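Local coordinates for protein folylpolyglutamate synthase (FolC) (Helicobacter pylori, PDB 6K8C) that probably catalyses the ATP-dependent addition of glutamate to dihydropteroate, forming dihydrofolate, and of further glutamates to tetrahydrofolate and its one-carbon derivatives, at residues A[60-69]-A[243-254]. Residues are numbered along the deposited sequence; the frame is centred on the assembly and turned at random.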
loop_
_atom_site.group_PDB
_atom_site.type_symbol
_atom_site.label_atom_id
_atom_site.label_comp_id
_atom_site.label_asym_id
_atom_site.label_seq_id
_atom_site.Cartn_x
_atom_site.Cartn_y
_atom_site.Cartn_z
ATOM N N SER A 60 2.523 4.642 -2.129
ATOM C CA SER A 60 3.100 5.616 -3.053
ATOM C C SER A 60 4.519 5.996 -2.645
ATOM O O SER A 60 5.397 6.136 -3.503
ATOM C CB SER A 60 2.216 6.858 -3.146
ATOM O OG SER A 60 1.989 7.420 -1.869
ATOM N N THR A 61 4.763 6.177 -1.343
ATOM C CA THR A 61 6.117 6.496 -0.891
ATOM C C THR A 61 7.102 5.414 -1.315
ATOM O O THR A 61 8.189 5.706 -1.827
ATOM C CB THR A 61 6.149 6.664 0.629
ATOM O OG1 THR A 61 5.207 7.664 1.029
ATOM C CG2 THR A 61 7.548 7.066 1.089
ATOM N N GLY A 62 6.737 4.149 -1.106
ATOM C CA GLY A 62 7.631 3.062 -1.470
ATOM C C GLY A 62 7.828 2.939 -2.966
ATOM O O GLY A 62 8.938 2.664 -3.436
ATOM N N ARG A 63 6.760 3.133 -3.740
ATOM C CA ARG A 63 6.882 2.972 -5.184
ATOM C C ARG A 63 7.649 4.133 -5.805
ATOM O O ARG A 63 8.402 3.938 -6.765
ATOM C CB ARG A 63 5.496 2.826 -5.821
ATOM C CG ARG A 63 5.528 2.446 -7.314
ATOM C CD ARG A 63 6.224 1.102 -7.569
ATOM N NE ARG A 63 5.566 0.024 -6.840
ATOM C CZ ARG A 63 4.479 -0.613 -7.258
ATOM N NH1 ARG A 63 3.924 -0.304 -8.422
ATOM N NH2 ARG A 63 3.951 -1.566 -6.508
ATOM N N PHE A 64 7.470 5.347 -5.271
ATOM C CA PHE A 64 8.262 6.491 -5.723
ATOM C C PHE A 64 9.747 6.234 -5.516
ATOM O O PHE A 64 10.564 6.455 -6.418
ATOM C CB PHE A 64 7.846 7.759 -4.964
ATOM C CG PHE A 64 6.782 8.571 -5.642
ATOM C CD1 PHE A 64 6.818 8.802 -7.004
ATOM C CD2 PHE A 64 5.751 9.132 -4.897
ATOM C CE1 PHE A 64 5.835 9.570 -7.617
ATOM C CE2 PHE A 64 4.765 9.899 -5.502
ATOM C CZ PHE A 64 4.808 10.118 -6.865
ATOM N N LEU A 65 10.116 5.763 -4.320
ATOM C CA LEU A 65 11.507 5.408 -4.057
ATOM C C LEU A 65 11.987 4.324 -5.016
ATOM O O LEU A 65 13.089 4.416 -5.570
ATOM C CB LEU A 65 11.660 4.952 -2.606
ATOM C CG LEU A 65 13.034 4.435 -2.166
ATOM C CD1 LEU A 65 14.106 5.497 -2.345
ATOM C CD2 LEU A 65 12.988 3.978 -0.719
ATOM N N THR A 66 11.166 3.285 -5.218
ATOM C CA THR A 66 11.499 2.209 -6.151
ATOM C C THR A 66 11.772 2.750 -7.554
ATOM O O THR A 66 12.729 2.333 -8.217
ATOM C CB THR A 66 10.358 1.182 -6.190
ATOM O OG1 THR A 66 10.200 0.584 -4.896
ATOM C CG2 THR A 66 10.640 0.073 -7.215
ATOM N N LEU A 67 10.927 3.673 -8.026
ATOM C CA LEU A 67 11.106 4.225 -9.368
ATOM C C LEU A 67 12.385 5.050 -9.464
ATOM O O LEU A 67 13.102 4.971 -10.468
ATOM C CB LEU A 67 9.896 5.073 -9.765
ATOM C CG LEU A 67 8.583 4.297 -9.916
ATOM C CD1 LEU A 67 7.423 5.235 -10.244
ATOM C CD2 LEU A 67 8.716 3.178 -10.958
ATOM N N LEU A 68 12.685 5.844 -8.434
ATOM C CA LEU A 68 13.913 6.635 -8.448
ATOM C C LEU A 68 15.142 5.735 -8.489
ATOM O O LEU A 68 16.087 5.987 -9.244
ATOM C CB LEU A 68 13.961 7.559 -7.229
ATOM C CG LEU A 68 12.945 8.697 -7.180
ATOM C CD1 LEU A 68 12.801 9.220 -5.760
ATOM C CD2 LEU A 68 13.333 9.816 -8.140
ATOM N N LEU A 69 15.151 4.679 -7.672
ATOM C CA LEU A 69 16.287 3.762 -7.664
ATOM C C LEU A 69 16.425 3.049 -9.002
ATOM O O LEU A 69 17.536 2.921 -9.537
ATOM C CB LEU A 69 16.134 2.753 -6.522
ATOM C CG LEU A 69 16.206 3.364 -5.121
ATOM C CD1 LEU A 69 15.733 2.379 -4.056
ATOM C CD2 LEU A 69 17.619 3.830 -4.827
ATOM N N ASN A 243 4.505 12.610 -0.048
ATOM C CA ASN A 243 4.963 11.231 -0.205
ATOM C C ASN A 243 6.182 11.165 -1.112
ATOM O O ASN A 243 7.134 10.423 -0.834
ATOM C CB ASN A 243 3.829 10.353 -0.738
ATOM C CG ASN A 243 2.731 10.136 0.292
ATOM O OD1 ASN A 243 2.929 10.377 1.478
ATOM N ND2 ASN A 243 1.571 9.675 -0.160
ATOM N N LEU A 244 6.189 11.957 -2.189
ATOM C CA LEU A 244 7.358 11.996 -3.059
ATOM C C LEU A 244 8.531 12.699 -2.386
ATOM O O LEU A 244 9.687 12.304 -2.582
ATOM C CB LEU A 244 7.014 12.674 -4.389
ATOM C CG LEU A 244 8.156 12.825 -5.411
ATOM C CD1 LEU A 244 8.802 11.475 -5.817
ATOM C CD2 LEU A 244 7.669 13.564 -6.649
ATOM N N GLU A 245 8.263 13.758 -1.607
ATOM C CA GLU A 245 9.350 14.417 -0.883
ATOM C C GLU A 245 10.038 13.448 0.067
ATOM O O GLU A 245 11.270 13.450 0.184
ATOM C CB GLU A 245 8.831 15.630 -0.105
ATOM C CG GLU A 245 8.509 16.841 -0.956
ATOM C CD GLU A 245 9.746 17.535 -1.507
ATOM O OE1 GLU A 245 10.878 17.193 -1.096
ATOM O OE2 GLU A 245 9.579 18.441 -2.347
ATOM N N VAL A 246 9.258 12.615 0.755
ATOM C CA VAL A 246 9.843 11.630 1.662
ATOM C C VAL A 246 10.641 10.590 0.886
ATOM O O VAL A 246 11.765 10.238 1.266
ATOM C CB VAL A 246 8.741 10.985 2.520
ATOM C CG1 VAL A 246 9.316 9.837 3.337
ATOM C CG2 VAL A 246 8.086 12.040 3.422
ATOM N N ALA A 247 10.090 10.095 -0.223
ATOM C CA ALA A 247 10.824 9.134 -1.040
ATOM C C ALA A 247 12.110 9.743 -1.582
ATOM O O ALA A 247 13.131 9.054 -1.690
ATOM C CB ALA A 247 9.949 8.633 -2.189
ATOM N N LEU A 248 12.077 11.028 -1.942
ATOM C CA LEU A 248 13.287 11.685 -2.427
ATOM C C LEU A 248 14.341 11.771 -1.330
ATOM O O LEU A 248 15.532 11.551 -1.587
ATOM C CB LEU A 248 12.947 13.078 -2.962
ATOM C CG LEU A 248 14.020 13.803 -3.778
ATOM C CD1 LEU A 248 14.393 13.005 -5.014
ATOM C CD2 LEU A 248 13.529 15.196 -4.161
ATOM N N LYS A 249 13.924 12.089 -0.102
ATOM C CA LYS A 249 14.869 12.121 1.013
ATOM C C LYS A 249 15.468 10.743 1.266
ATOM O O LYS A 249 16.663 10.621 1.567
ATOM C CB LYS A 249 14.179 12.641 2.273
ATOM C CG LYS A 249 15.138 12.939 3.416
ATOM C CD LYS A 249 16.155 13.989 2.990
ATOM C CE LYS A 249 16.453 14.963 4.110
ATOM N NZ LYS A 249 17.256 16.117 3.620
ATOM N N ALA A 250 14.647 9.694 1.177
ATOM C CA ALA A 250 15.165 8.332 1.279
ATOM C C ALA A 250 16.190 8.058 0.189
ATOM O O ALA A 250 17.277 7.531 0.461
ATOM C CB ALA A 250 14.014 7.325 1.205
ATOM N N PHE A 251 15.854 8.421 -1.052
ATOM C CA PHE A 251 16.763 8.243 -2.181
ATOM C C PHE A 251 18.099 8.929 -1.926
ATOM O O PHE A 251 19.167 8.327 -2.098
ATOM C CB PHE A 251 16.104 8.794 -3.451
ATOM C CG PHE A 251 17.000 8.791 -4.662
ATOM C CD1 PHE A 251 17.083 7.669 -5.473
ATOM C CD2 PHE A 251 17.743 9.915 -5.000
ATOM C CE1 PHE A 251 17.899 7.660 -6.593
ATOM C CE2 PHE A 251 18.561 9.913 -6.114
ATOM C CZ PHE A 251 18.639 8.783 -6.914
ATOM N N GLU A 252 18.056 10.200 -1.524
ATOM C CA GLU A 252 19.283 10.943 -1.261
ATOM C C GLU A 252 20.057 10.360 -0.082
ATOM O O GLU A 252 21.290 10.441 -0.049
ATOM C CB GLU A 252 18.947 12.418 -1.008
ATOM C CG GLU A 252 18.256 13.085 -2.195
ATOM C CD GLU A 252 17.750 14.482 -1.887
ATOM O OE1 GLU A 252 17.732 14.864 -0.698
ATOM O OE2 GLU A 252 17.368 15.198 -2.837
ATOM N N THR A 253 19.356 9.783 0.899
ATOM C CA THR A 253 20.042 9.193 2.046
ATOM C C THR A 253 20.749 7.902 1.655
ATOM O O THR A 253 21.850 7.616 2.142
ATOM C CB THR A 253 19.048 8.939 3.184
ATOM O OG1 THR A 253 18.419 10.172 3.551
ATOM C CG2 THR A 253 19.754 8.372 4.415
ATOM N N LEU A 254 20.133 7.115 0.768
ATOM C CA LEU A 254 20.775 5.903 0.281
ATOM C C LEU A 254 21.939 6.218 -0.649
ATOM O O LEU A 254 22.933 5.485 -0.660
ATOM C CB LEU A 254 19.753 5.023 -0.441
ATOM C CG LEU A 254 18.589 4.488 0.404
ATOM C CD1 LEU A 254 17.455 4.016 -0.497
ATOM C CD2 LEU A 254 19.063 3.359 1.314
#
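Thr61 and Leu65 lie opposite Asn243 and Ala247, respectively, where segments 60-69 and 243-254, parts of helices 58-70 and 241-254, meet; the segment axes are 8.2 Å apart and run in roughly the same direction at a crossing angle of -46°. The small side chain of Ala247 probably permits the close approach: its CB rests 3.4 Å from the backbone O of Thr61 and also touches CB of Phe64. Beyond it, Leu65 enters as a knob into the hole formed by Ala247, Ala250, Phe251 and Leu254. Its CG stands anti to the backbone N (chi1 175°), which carries CD1 to 3.6 Å from the backbone N of Phe251 and CD2 against CB of Ala250. On one flank, CD1 of Leu244 sits over a face of the Phe64 ring in a CH-pi contact, 3.7 Å from the centroid and offset toward the rim. Farther along, CB of Leu68 lies 3.6 Å from CD1 of Phe251, and Leu69 runs past Phe251 in the opposite direction, its CD2 near the same CD1.

The one hydrogen bond between the segments lies at their N-terminal ends. Asn243 ND2 gives Ser60 OG a weak, strongly bent bond (2.9 Å, N-H...O 117°); a citrate, probably from the crystallisation liquor, lies doubtfully close to that hydroxyl. Thr61 OG1 turns to Gly57 O of the P-loop sequence GTNGKGS, which ends at Ser60, and its CG2 meets CG1 of Val246. Val161 of the central sheet lies beneath Thr61, Val246 and Ala250. The contact thus packs the helix that begins within the P-loop against helix 241-254 mainly through buried apolar groups, with the weak amide-hydroxyl bond probably adding little to its cohesion.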